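PDB 4PSR: alpha-fucosidase GH29 from Fusarium graminearum, which hydrolyses alpha-L-fucosides and probably removes the alpha-1,6-linked fucose joined to the reducing-end N-acetylglucosamine of glycoprotein glycans. Local coordinates for residues A[323-328]-A[395-400]; A[385-390]-A[402-407]; A[417-422]-A[484-489]; A[428-433]-A[470-475]. All coordinates share one frame; numbering follows the deposited sequence. Where two conformers were deposited one is given.

Interaction 1 of 4, residues A[323-328]-A[395-400]; sequences KAMVHS and TAPLQG
H327 and G400 make the sole hydrogen bond between the helical residues 323-328 and the irregular chain 395-400. The backbone N of G400 donates to ND1 of H327 over 2.9 Å; its N-H...N angle is 156°, and the donor stands 15° out of the ring plane. The other ring nitrogen, NE2, is bonded to the carbonyl O of L483, which is consistent with a neutral ring protonated on NE2. Together the bonds at ND1 and NE2 hold the orientation of the imidazole, and CG of K323 lies 3.4 Å above one face of its plane, offset toward the rim.

L398 contributes mainly through its carbonyl. Its O takes a CA-H...O contact from A324 (CA to O 3.5 Å) and also lies 3.7 Å from CB of H327, while its CD2 rests near O of H327. A324 fills the notch beside these groups: its CB is 3.6 Å from CG of P397 and 3.7 Å from CG of Q399. The carbonyl O of A324 faces that of L398, yet is satisfied within the helix, where S328 OG (2.7 Å from A324 O) and S328 N donate from opposite faces of its plane.

The helix here, 322-334, follows strand 300-305 and precedes strand 337-343, the last two strands of the TIM barrel. M325 reaches from it to CB of P397 and also packs on L341 of strand 337-343 and on V358 and I362 of helix 353-369.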
loop_
_atom_site.group_PDB
_atom_site.type_symbol
_atom_site.label_atom_id
_atom_site.label_comp_id
_atom_site.label_asym_id
_atom_site.label_seq_id
_atom_site.Cartn_x
_atom_site.Cartn_y
_atom_site.Cartn_z
ATOM N N LYS A 323 0.147 16.485 7.432
ATOM C CA LYS A 323 -0.270 15.812 8.645
ATOM C C LYS A 323 -1.074 14.571 8.321
ATOM O O LYS A 323 -0.799 13.503 8.877
ATOM C CB LYS A 323 -1.051 16.767 9.562
ATOM C CG LYS A 323 -1.555 16.117 10.854
ATOM C CD LYS A 323 -2.409 17.083 11.685
ATOM C CE LYS A 323 -1.600 18.255 12.197
ATOM N NZ LYS A 323 -0.469 17.826 13.055
ATOM N N ALA A 324 -2.044 14.689 7.421
ATOM C CA ALA A 324 -2.862 13.552 7.041
ATOM C C ALA A 324 -2.010 12.440 6.426
ATOM O O ALA A 324 -2.255 11.262 6.674
ATOM C CB ALA A 324 -3.948 13.986 6.041
ATOM N N MET A 325 -1.039 12.812 5.592
ATOM C CA MET A 325 -0.191 11.795 4.982
ATOM C C MET A 325 0.666 11.064 6.000
ATOM O O MET A 325 0.793 9.837 5.928
ATOM C CB MET A 325 0.656 12.388 3.859
ATOM C CG MET A 325 -0.141 12.975 2.689
ATOM S SD MET A 325 -1.142 11.799 1.779
ATOM C CE MET A 325 -2.680 12.020 2.638
ATOM N N VAL A 326 1.238 11.817 6.944
ATOM C CA VAL A 326 2.068 11.200 7.967
ATOM C C VAL A 326 1.230 10.341 8.916
ATOM O O VAL A 326 1.624 9.211 9.237
ATOM C CB VAL A 326 2.868 12.259 8.733
ATOM C CG1 VAL A 326 3.497 11.697 10.006
ATOM C CG2 VAL A 326 3.956 12.844 7.804
ATOM N N HIS A 327 0.108 10.867 9.418
ATOM C CA HIS A 327 -0.776 10.054 10.262
ATOM C C HIS A 327 -1.273 8.802 9.537
ATOM O O HIS A 327 -1.380 7.736 10.132
ATOM C CB HIS A 327 -1.946 10.887 10.774
ATOM C CG HIS A 327 -1.536 11.955 11.728
ATOM N ND1 HIS A 327 -2.455 12.739 12.386
ATOM C CD2 HIS A 327 -0.311 12.367 12.137
ATOM C CE1 HIS A 327 -1.810 13.588 13.168
ATOM N NE2 HIS A 327 -0.509 13.382 13.036
ATOM N N SER A 328 -1.551 8.935 8.245
ATOM C CA SER A 328 -2.005 7.795 7.460
ATOM C C SER A 328 -0.888 6.747 7.393
ATOM O O SER A 328 -1.150 5.572 7.563
ATOM C CB SER A 328 -2.463 8.219 6.070
ATOM O OG SER A 328 -3.665 8.984 6.170
ATOM N N THR A 395 -13.238 8.482 2.240
ATOM C CA THR A 395 -13.838 9.810 2.252
ATOM C C THR A 395 -12.758 10.886 2.373
ATOM O O THR A 395 -12.721 11.847 1.607
ATOM C CB THR A 395 -14.826 9.942 3.421
ATOM O OG1 THR A 395 -15.785 8.879 3.350
ATOM C CG2 THR A 395 -15.546 11.284 3.380
ATOM N N ALA A 396 -11.881 10.715 3.354
ATOM C CA ALA A 396 -10.784 11.638 3.591
ATOM C C ALA A 396 -9.738 10.884 4.410
ATOM O O ALA A 396 -10.055 9.896 5.067
ATOM C CB ALA A 396 -11.267 12.880 4.336
ATOM N N PRO A 397 -8.480 11.302 4.319
ATOM C CA PRO A 397 -7.440 10.579 5.064
ATOM C C PRO A 397 -7.481 10.822 6.567
ATOM O O PRO A 397 -7.901 11.905 6.983
ATOM C CB PRO A 397 -6.146 11.136 4.470
ATOM C CG PRO A 397 -6.528 12.506 3.985
ATOM C CD PRO A 397 -7.924 12.373 3.477
ATOM N N LEU A 398 -7.049 9.836 7.342
ATOM C CA LEU A 398 -6.910 9.985 8.802
ATOM C C LEU A 398 -6.094 11.190 9.208
ATOM O O LEU A 398 -4.960 11.378 8.760
ATOM C CB LEU A 398 -6.214 8.777 9.408
ATOM C CG LEU A 398 -5.909 8.832 10.914
ATOM C CD1 LEU A 398 -7.218 8.703 11.666
ATOM C CD2 LEU A 398 -4.943 7.740 11.342
ATOM N N GLN A 399 -6.670 11.943 10.122
ATOM C CA GLN A 399 -5.956 12.978 10.835
ATOM C C GLN A 399 -6.272 12.796 12.297
ATOM O O GLN A 399 -7.417 12.896 12.716
ATOM C CB GLN A 399 -6.419 14.355 10.393
ATOM C CG GLN A 399 -6.000 14.739 9.002
ATOM C CD GLN A 399 -6.073 16.235 8.786
ATOM O OE1 GLN A 399 -5.499 17.011 9.552
ATOM N NE2 GLN A 399 -6.789 16.649 7.746
ATOM N N GLY A 400 -5.247 12.490 13.079
ATOM C CA GLY A 400 -5.388 12.321 14.507
ATOM C C GLY A 400 -4.907 13.525 15.299
ATOM O O GLY A 400 -4.584 14.582 14.755
#

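Interaction 2 of 4, residues A[385-390]-A[402-407]; sequences GPNQVE and SSDIRF. With NAG (2-acetamido-2-deoxy-beta-D-glucopyranose), chain E.
N387 and D404 share a first torsion near -60°, which puts each CG beside its own backbone N and anti to the carbonyl carbon. The two side chains cross at about a right angle, with the amide and carboxylate planes 65° apart. N387 ND2 donates in its own amide plane to the syn lone pair of D404 OD2 over 2.7 Å, an almost straight bond (170° at the hydrogen). The backbone N of N387 reaches D404 OD1, also on the syn side but raised from the carboxylate plane, at 3.0 Å. Both oxygens of this buried carboxylate are thus held by one residue, and OD2 takes a further bond from the backbone N of N401.

The contact lies where residues 385-390 leave strand 383-384, an outermost strand of the antiparallel sheet of the C-terminal domain, beside its neighbour 405-409. R406, on that neighbour, sends NH2 back to the carbonyl O of N387 (3.0 Å), in the plane of both groups, while its NE forms a salt bridge with D331 of helix 322-334. Water 1 accepts from R406 NH1 at 2.8 Å and lies 2.7 Å from D404 OD1. The Q388 amide lies nearly parallel to the guanidinium, stepped out of its plane; its NE2 donates to the carbonyl O of G385 (2.8 Å) and its OE1 bonds to the hydroxyl of Y382. A weak bond of 3.3 Å joins N387 ND2 to O5 of the NAG beside the glycosylated N401.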
loop_
_atom_site.group_PDB
_atom_site.type_symbol
_atom_site.label_atom_id
_atom_site.label_comp_id
_atom_site.label_asym_id
_atom_site.label_seq_id
_atom_site.Cartn_x
_atom_site.Cartn_y
_atom_site.Cartn_z
ATOM N N GLY A 385 -7.386 5.194 20.609
ATOM C CA GLY A 385 -7.897 6.554 20.505
ATOM C C GLY A 385 -9.141 6.655 19.642
ATOM O O GLY A 385 -9.571 5.680 19.045
ATOM N N PRO A 386 -9.725 7.858 19.581
ATOM C CA PRO A 386 -11.014 8.083 18.933
ATOM C C PRO A 386 -10.950 8.225 17.419
ATOM O O PRO A 386 -11.948 7.893 16.747
ATOM C CB PRO A 386 -11.489 9.384 19.583
ATOM C CG PRO A 386 -10.243 10.110 19.925
ATOM C CD PRO A 386 -9.274 9.037 20.339
ATOM N N ASN A 387 -9.823 8.687 16.878
ATOM C CA ASN A 387 -9.721 8.933 15.436
ATOM C C ASN A 387 -9.231 7.680 14.710
ATOM O O ASN A 387 -8.092 7.239 14.896
ATOM C CB ASN A 387 -8.841 10.144 15.174
ATOM C CG ASN A 387 -9.433 11.424 15.778
ATOM O OD1 ASN A 387 -10.536 11.833 15.402
ATOM N ND2 ASN A 387 -8.722 12.046 16.704
ATOM N N GLN A 388 -10.110 7.105 13.897
ATOM C CA GLN A 388 -9.849 5.841 13.221
ATOM C C GLN A 388 -10.244 5.868 11.736
ATOM O O GLN A 388 -10.816 6.848 11.228
ATOM C CB GLN A 388 -10.611 4.721 13.942
ATOM C CG GLN A 388 -10.297 4.607 15.453
ATOM C CD GLN A 388 -8.957 3.906 15.756
ATOM O OE1 GLN A 388 -8.406 3.210 14.898
ATOM N NE2 GLN A 388 -8.445 4.079 16.977
ATOM N N VAL A 389 -9.892 4.784 11.054
ATOM C CA VAL A 389 -10.268 4.544 9.665
ATOM C C VAL A 389 -11.497 3.650 9.653
ATOM O O VAL A 389 -11.536 2.633 10.360
ATOM C CB VAL A 389 -9.107 3.819 8.909
ATOM C CG1 VAL A 389 -9.593 3.173 7.604
ATOM C CG2 VAL A 389 -7.965 4.772 8.631
ATOM N N GLU A 390 -12.499 3.983 8.838
ATOM C CA GLU A 390 -13.649 3.073 8.712
ATOM C C GLU A 390 -13.443 1.878 7.770
ATOM O O GLU A 390 -14.045 0.819 7.961
ATOM C CB GLU A 390 -14.897 3.861 8.298
ATOM C CG GLU A 390 -15.552 4.594 9.461
ATOM C CD GLU A 390 -15.816 3.669 10.625
ATOM O OE1 GLU A 390 -16.617 2.699 10.451
ATOM O OE2 GLU A 390 -15.195 3.880 11.699
ATOM N N SER A 402 -3.612 14.507 19.820
ATOM C CA SER A 402 -2.962 13.986 21.013
ATOM C C SER A 402 -3.732 12.870 21.720
ATOM O O SER A 402 -3.176 12.201 22.589
ATOM C CB SER A 402 -2.674 15.127 21.992
ATOM O OG SER A 402 -3.890 15.604 22.543
ATOM N N SER A 403 -4.990 12.645 21.337
ATOM C CA SER A 403 -5.790 11.550 21.886
ATOM C C SER A 403 -5.488 10.175 21.262
ATOM O O SER A 403 -5.974 9.151 21.726
ATOM C CB SER A 403 -7.283 11.838 21.682
ATOM O OG SER A 403 -7.709 12.971 22.442
ATOM N N ASP A 404 -4.664 10.170 20.213
ATOM C CA ASP A 404 -4.443 8.975 19.388
ATOM C C ASP A 404 -3.011 8.502 19.478
ATOM O O ASP A 404 -2.086 9.315 19.422
ATOM C CB ASP A 404 -4.754 9.274 17.923
ATOM C CG ASP A 404 -6.158 9.794 17.719
ATOM O OD1 ASP A 404 -7.093 9.020 18.040
ATOM O OD2 ASP A 404 -6.287 10.922 17.190
ATOM N N ILE A 405 -2.826 7.197 19.647
ATOM C CA ILE A 405 -1.509 6.592 19.533
ATOM C C ILE A 405 -1.504 5.403 18.579
ATOM O O ILE A 405 -2.509 4.693 18.412
ATOM C CB ILE A 405 -0.916 6.169 20.903
ATOM C CG1 ILE A 405 -1.872 5.237 21.651
ATOM C CG2 ILE A 405 -0.583 7.409 21.733
ATOM C CD1 ILE A 405 -1.333 4.718 22.974
ATOM N N ARG A 406 -0.351 5.211 17.943
ATOM C CA ARG A 406 -0.097 4.060 17.065
ATOM C C ARG A 406 1.177 3.362 17.549
ATOM O O ARG A 406 2.161 4.012 17.928
ATOM C CB ARG A 406 0.053 4.488 15.608
ATOM C CG ARG A 406 -1.234 5.092 15.014
ATOM C CD ARG A 406 -2.344 4.073 14.954
ATOM N NE ARG A 406 -3.574 4.580 14.338
ATOM C CZ ARG A 406 -4.535 5.217 14.987
ATOM N NH1 ARG A 406 -4.450 5.477 16.281
ATOM N NH2 ARG A 406 -5.613 5.614 14.323
ATOM N N PHE A 407 1.162 2.046 17.541
ATOM C CA PHE A 407 2.265 1.247 18.063
ATOM C C PHE A 407 3.101 0.640 16.933
ATOM O O PHE A 407 2.559 0.215 15.897
ATOM C CB PHE A 407 1.707 0.085 18.885
ATOM C CG PHE A 407 0.902 0.497 20.091
ATOM C CD1 PHE A 407 1.512 1.146 21.171
ATOM C CD2 PHE A 407 -0.432 0.190 20.166
ATOM C CE1 PHE A 407 0.765 1.484 22.294
ATOM C CE2 PHE A 407 -1.187 0.539 21.292
ATOM C CZ PHE A 407 -0.581 1.177 22.355
HETATM C C1 NAG E . -9.025 14.975 19.461
HETATM C C2 NAG E . -9.615 16.159 20.208
HETATM C C3 NAG E . -10.783 15.692 21.066
HETATM C C4 NAG E . -11.796 14.957 20.200
HETATM C C5 NAG E . -11.114 13.850 19.394
HETATM C C6 NAG E . -12.050 13.189 18.410
HETATM C C7 NAG E . -8.194 18.068 20.828
HETATM C C8 NAG E . -7.132 18.569 21.761
HETATM N N2 NAG E . -8.601 16.811 21.027
HETATM O O3 NAG E . -11.408 16.819 21.677
HETATM O O4 NAG E . -12.801 14.360 21.008
HETATM O O5 NAG E . -10.029 14.388 18.631
HETATM O O6 NAG E . -12.550 14.128 17.465
HETATM O O7 NAG E . -8.666 18.774 19.945
HETATM O O HOH W 1 -6.857 6.471 17.294
HETATM O O HOH W 2 -7.359 3.732 12.276
#

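Interaction 3 of 4, residues A[417-422]-A[484-489]; sequences YVTVLG and AYVLKL
Y417 and K488, a non-hydrogen-bonded pair, send their side chains the same way from one face of the sheet: the fully extended lysine lies beside the ring, with CG 3.7 Å from Y417 CE1. Their tips converge on E371, whose OE2 receives a hydrogen bond from Y417 OH and a salt bridge from K488 NZ. On the same face of the sheet, CG1 of V486 rests 4.1 Å from Y417 CD1, and its CG2 fits against OG1 of T419 (3.6 Å).

On the reverse face V418 CG2 pushes onto CD1 of L489 at 4.0 Å. In the conformer given, V420 CG1 takes the crowded position between backbone N and carbonyl carbon (chi1 64°), which brings it to 3.8 Å from Y485 CB. Beyond the strand end, A484 CB fills the hollow between T419 CG2 and L421 CD2.

V418 with L487 and V420 with Y485 each exchange two backbone hydrogen bonds of 2.8 to 2.9 Å, and the strand axes run 160° apart, hence antiparallel. Strand 405-409 flanks this pair through 415-420, and 445-451 through 485-491. L330 of helix 322-334 covers the side bearing T419, L421 and A484.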
loop_
_atom_site.group_PDB
_atom_site.type_symbol
_atom_site.label_atom_id
_atom_site.label_comp_id
_atom_site.label_asym_id
_atom_site.label_seq_id
_atom_site.Cartn_x
_atom_site.Cartn_y
_atom_site.Cartn_z
ATOM N N TYR A 417 7.489 1.243 20.418
ATOM C CA TYR A 417 7.368 2.649 20.057
ATOM C C TYR A 417 5.907 3.047 20.144
ATOM O O TYR A 417 5.037 2.376 19.567
ATOM C CB TYR A 417 7.906 2.900 18.647
ATOM C CG TYR A 417 9.378 2.562 18.519
ATOM C CD1 TYR A 417 10.349 3.450 18.973
ATOM C CD2 TYR A 417 9.791 1.336 18.010
ATOM C CE1 TYR A 417 11.674 3.140 18.899
ATOM C CE2 TYR A 417 11.136 1.016 17.959
ATOM C CZ TYR A 417 12.064 1.923 18.381
ATOM O OH TYR A 417 13.420 1.594 18.335
ATOM N N VAL A 418 5.647 4.094 20.904
ATOM C CA VAL A 418 4.320 4.646 21.103
ATOM C C VAL A 418 4.307 6.016 20.481
ATOM O O VAL A 418 4.897 6.969 21.015
ATOM C CB VAL A 418 3.984 4.769 22.585
ATOM C CG1 VAL A 418 2.591 5.398 22.756
ATOM C CG2 VAL A 418 4.078 3.408 23.260
ATOM N N THR A 419 3.655 6.122 19.335
ATOM C CA THR A 419 3.668 7.353 18.574
ATOM C C THR A 419 2.341 8.071 18.764
ATOM O O THR A 419 1.290 7.526 18.464
ATOM C CB THR A 419 3.964 7.113 17.053
ATOM O OG1 THR A 419 5.273 6.542 16.891
ATOM C CG2 THR A 419 3.941 8.405 16.295
ATOM N N VAL A 420 2.402 9.288 19.304
ATOM C CA VAL A 420 1.217 10.075 19.636
ATOM C C VAL A 420 1.033 11.138 18.554
ATOM O O VAL A 420 1.983 11.781 18.134
ATOM C CB VAL A 420 1.287 10.676 21.086
ATOM C CG1 VAL A 420 2.428 11.683 21.238
ATOM C CG2 VAL A 420 -0.047 11.282 21.517
ATOM N N LEU A 421 -0.208 11.300 18.078
ATOM C CA LEU A 421 -0.482 12.071 16.872
ATOM C C LEU A 421 -0.743 13.566 17.099
ATOM O O LEU A 421 -1.287 14.245 16.222
ATOM C CB LEU A 421 -1.628 11.401 16.106
ATOM C CG LEU A 421 -1.440 9.907 15.760
ATOM C CD1 LEU A 421 -2.538 9.381 14.831
ATOM C CD2 LEU A 421 -0.069 9.605 15.120
ATOM N N GLY A 422 -0.273 14.070 18.247
ATOM C CA GLY A 422 -0.319 15.473 18.590
ATOM C C GLY A 422 0.379 15.639 19.922
ATOM O O GLY A 422 0.581 14.653 20.645
ATOM N N ALA A 484 3.923 14.339 14.612
ATOM C CA ALA A 484 3.639 13.354 15.638
ATOM C C ALA A 484 4.891 13.272 16.525
ATOM O O ALA A 484 5.950 13.791 16.153
ATOM C CB ALA A 484 3.321 11.982 14.996
ATOM N N TYR A 485 4.746 12.632 17.685
ATOM C CA TYR A 485 5.817 12.530 18.681
ATOM C C TYR A 485 5.961 11.077 19.080
ATOM O O TYR A 485 4.985 10.344 19.106
ATOM C CB TYR A 485 5.527 13.423 19.908
ATOM C CG TYR A 485 5.437 14.881 19.519
ATOM C CD1 TYR A 485 4.236 15.432 19.104
ATOM C CD2 TYR A 485 6.552 15.710 19.533
ATOM C CE1 TYR A 485 4.152 16.750 18.695
ATOM C CE2 TYR A 485 6.463 17.047 19.122
ATOM C CZ TYR A 485 5.262 17.560 18.737
ATOM O OH TYR A 485 5.152 18.875 18.337
ATOM N N VAL A 486 7.184 10.658 19.370
ATOM C CA VAL A 486 7.463 9.253 19.605
ATOM C C VAL A 486 8.070 8.976 20.968
ATOM O O VAL A 486 9.138 9.511 21.306
ATOM C CB VAL A 486 8.421 8.670 18.517
ATOM C CG1 VAL A 486 8.635 7.181 18.710
ATOM C CG2 VAL A 486 7.920 8.933 17.104
ATOM N N LEU A 487 7.425 8.096 21.709
ATOM C CA LEU A 487 7.980 7.521 22.939
ATOM C C LEU A 487 8.582 6.153 22.643
ATOM O O LEU A 487 8.032 5.360 21.866
ATOM C CB LEU A 487 6.903 7.385 24.005
ATOM C CG LEU A 487 6.342 8.693 24.562
ATOM C CD1 LEU A 487 5.021 8.485 25.241
ATOM C CD2 LEU A 487 7.342 9.340 25.542
ATOM N N LYS A 488 9.705 5.860 23.297
ATOM C CA LYS A 488 10.412 4.589 23.124
ATOM C C LYS A 488 10.463 3.904 24.466
ATOM O O LYS A 488 11.047 4.461 25.420
ATOM C CB LYS A 488 11.820 4.828 22.578
ATOM C CG LYS A 488 12.696 3.600 22.463
ATOM C CD LYS A 488 14.058 3.967 21.906
ATOM C CE LYS A 488 14.938 2.759 21.715
ATOM N NZ LYS A 488 16.254 3.145 21.154
ATOM N N LEU A 489 9.862 2.730 24.567
ATOM C CA LEU A 489 9.770 1.977 25.825
ATOM C C LEU A 489 10.607 0.722 25.694
ATOM O O LEU A 489 10.350 -0.118 24.855
ATOM C CB LEU A 489 8.320 1.601 26.147
ATOM C CG LEU A 489 7.362 2.662 26.717
ATOM C CD1 LEU A 489 7.173 3.803 25.756
ATOM C CD2 LEU A 489 6.025 2.056 27.019
#

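Interaction 4 of 4, residues A[428-433]-A[470-475]; sequences LVSVKN and ALDITL
A470 opens the contact against the end of strand 428-431, its CB 3.7 Å from CB of S430 and close to the carbonyl of V431.

L471 follows as the hydrogen-bonded partner of V431. Its carbonyl O accepts from V431 N at 2.8 Å, while the returning bond, L471 N to V431 O, is longer at 3.0 Å and arrives 44° above the carbonyl plane, so the two halves of the pair are unequal.

D472 turns to the opposite face, with L428 and S430. CG lies anti to its carbonyl carbon (chi1 -63°), and from there OD1 accepts a short 2.5 Å bond from S430 OG on its anti side, somewhat out of the carboxylate plane. The hydroxyl of S467 bonds to OD2, so both oxygens are occupied.

I473 restores the hydrogen-bonded pattern by exchanging two backbone bonds with V429. Its CD1 slants across to CG2 of V431 (4.2 Å), whereas its carbonyl O, already the acceptor for V429 N, is also touched by CD1 of L428 at 3.3 Å.

T474 faces L428 as a non-hydrogen-bonded pair and is barely touched, by L428 CD1 near its N. L475 ends the segment by setting both of its methyls, CD1 and CD2, 4.0 Å from CG2 of V429.

The strand axes pass 4.6 Å apart at 161°, as expected of adjacent antiparallel strands. With 464-466 they form a three-stranded sheet whose face of V429, V431, L471 and I473 packs on I405, F407, L487 and L489 of the larger sheet, the two-layered arrangement of a beta-sandwich.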
loop_
_atom_site.group_PDB
_atom_site.type_symbol
_atom_site.label_atom_id
_atom_site.label_comp_id
_atom_site.label_asym_id
_atom_site.label_seq_id
_atom_site.Cartn_x
_atom_site.Cartn_y
_atom_site.Cartn_z
ATOM N N LEU A 428 0.392 14.580 29.178
ATOM C CA LEU A 428 0.148 13.202 29.574
ATOM C C LEU A 428 -0.151 12.349 28.341
ATOM O O LEU A 428 -0.970 12.746 27.509
ATOM C CB LEU A 428 -1.043 13.144 30.546
ATOM C CG LEU A 428 -1.411 11.809 31.189
ATOM C CD1 LEU A 428 -0.241 11.256 31.967
ATOM C CD2 LEU A 428 -2.612 11.975 32.108
ATOM N N VAL A 429 0.525 11.195 28.240
ATOM C CA VAL A 429 0.159 10.135 27.305
ATOM C C VAL A 429 -0.274 8.931 28.143
ATOM O O VAL A 429 0.509 8.429 28.948
ATOM C CB VAL A 429 1.334 9.757 26.391
ATOM C CG1 VAL A 429 0.914 8.634 25.457
ATOM C CG2 VAL A 429 1.821 10.953 25.569
ATOM N N SER A 430 -1.519 8.482 27.973
ATOM C CA SER A 430 -2.042 7.325 28.699
ATOM C C SER A 430 -2.208 6.150 27.747
ATOM O O SER A 430 -3.011 6.218 26.810
ATOM C CB SER A 430 -3.376 7.645 29.364
ATOM O OG SER A 430 -3.174 8.635 30.366
ATOM N N VAL A 431 -1.431 5.093 27.975
ATOM C CA VAL A 431 -1.441 3.902 27.127
ATOM C C VAL A 431 -2.337 2.854 27.770
ATOM O O VAL A 431 -1.915 2.145 28.693
ATOM C CB VAL A 431 -0.006 3.359 26.903
ATOM C CG1 VAL A 431 -0.010 2.234 25.884
ATOM C CG2 VAL A 431 0.943 4.493 26.478
ATOM N N LYS A 432 -3.570 2.734 27.291
ATOM C CA LYS A 432 -4.520 1.827 27.920
ATOM C C LYS A 432 -4.056 0.382 27.934
ATOM O O LYS A 432 -4.312 -0.360 28.890
ATOM C CB LYS A 432 -5.880 1.918 27.249
ATOM C CG LYS A 432 -6.537 3.273 27.428
ATOM C CD LYS A 432 -7.902 3.316 26.714
ATOM C CE LYS A 432 -8.714 4.544 27.106
ATOM N NZ LYS A 432 -9.083 4.531 28.552
ATOM N N ASN A 433 -3.397 -0.046 26.860
ATOM C CA ASN A 433 -2.993 -1.430 26.753
ATOM C C ASN A 433 -1.774 -1.816 27.571
ATOM O O ASN A 433 -1.326 -2.949 27.495
ATOM C CB ASN A 433 -2.854 -1.849 25.273
ATOM C CG ASN A 433 -4.196 -2.023 24.617
ATOM O OD1 ASN A 433 -4.917 -2.973 24.902
ATOM N ND2 ASN A 433 -4.564 -1.078 23.775
ATOM N N ALA A 470 -4.600 2.677 32.475
ATOM C CA ALA A 470 -3.466 2.939 31.580
ATOM C C ALA A 470 -2.110 3.090 32.236
ATOM O O ALA A 470 -1.999 3.443 33.412
ATOM C CB ALA A 470 -3.740 4.229 30.792
ATOM N N LEU A 471 -1.064 2.898 31.446
ATOM C CA LEU A 471 0.235 3.458 31.793
ATOM C C LEU A 471 0.194 4.952 31.494
ATOM O O LEU A 471 0.102 5.371 30.333
ATOM C CB LEU A 471 1.375 2.790 31.020
ATOM C CG LEU A 471 2.770 3.414 31.059
ATOM C CD1 LEU A 471 3.281 3.559 32.502
ATOM C CD2 LEU A 471 3.794 2.620 30.239
ATOM N N ASP A 472 0.265 5.755 32.555
ATOM C CA ASP A 472 0.148 7.198 32.464
ATOM C C ASP A 472 1.528 7.837 32.494
ATOM O O ASP A 472 2.187 7.856 33.534
ATOM C CB ASP A 472 -0.725 7.708 33.618
ATOM C CG ASP A 472 -2.138 7.173 33.554
ATOM O OD1 ASP A 472 -2.766 7.280 32.478
ATOM O OD2 ASP A 472 -2.628 6.630 34.567
ATOM N N ILE A 473 1.957 8.362 31.351
ATOM C CA ILE A 473 3.300 8.878 31.144
ATOM C C ILE A 473 3.292 10.413 31.123
ATOM O O ILE A 473 2.593 11.030 30.320
ATOM C CB ILE A 473 3.869 8.369 29.803
ATOM C CG1 ILE A 473 3.864 6.833 29.777
ATOM C CG2 ILE A 473 5.261 8.917 29.563
ATOM C CD1 ILE A 473 4.250 6.203 28.403
ATOM N N THR A 474 4.096 11.023 31.989
ATOM C CA THR A 474 4.258 12.477 32.008
ATOM C C THR A 474 5.408 12.897 31.112
ATOM O O THR A 474 6.546 12.475 31.293
ATOM C CB THR A 474 4.530 12.961 33.433
ATOM O OG1 THR A 474 3.387 12.657 34.237
ATOM C CG2 THR A 474 4.774 14.462 33.464
ATOM N N LEU A 475 5.117 13.737 30.128
ATOM C CA LEU A 475 6.120 14.081 29.132
ATOM C C LEU A 475 7.134 15.094 29.656
ATOM O O LEU A 475 6.785 15.941 30.481
ATOM C CB LEU A 475 5.441 14.640 27.881
ATOM C CG LEU A 475 4.547 13.645 27.125
ATOM C CD1 LEU A 475 3.784 14.382 26.039
ATOM C CD2 LEU A 475 5.386 12.529 26.522
#

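Overall arrangement
The four contacts run from the barrel into the C-terminal domain. Interactions 1 and 2, with centres 11 Å apart, meet where L398 CD2 lies 3.7 Å from R406 NH2. Interaction 2 passes into interaction 3 through neighbouring strands of one sheet: R406 N is 2.9 Å from T419 O, a probable hydrogen bond. Interaction 4 is nested in the chain loop closed by interaction 3, and its apolar face meets that sheet, L487 CD1 standing 4.0 Å from I473 CD1. Interactions 1 and 4 do not touch, their nearest atoms being about 13 Å apart. The bound fucose is about 13 Å from the M325 side chain in interaction 1, whereas NAG adjoins interaction 2.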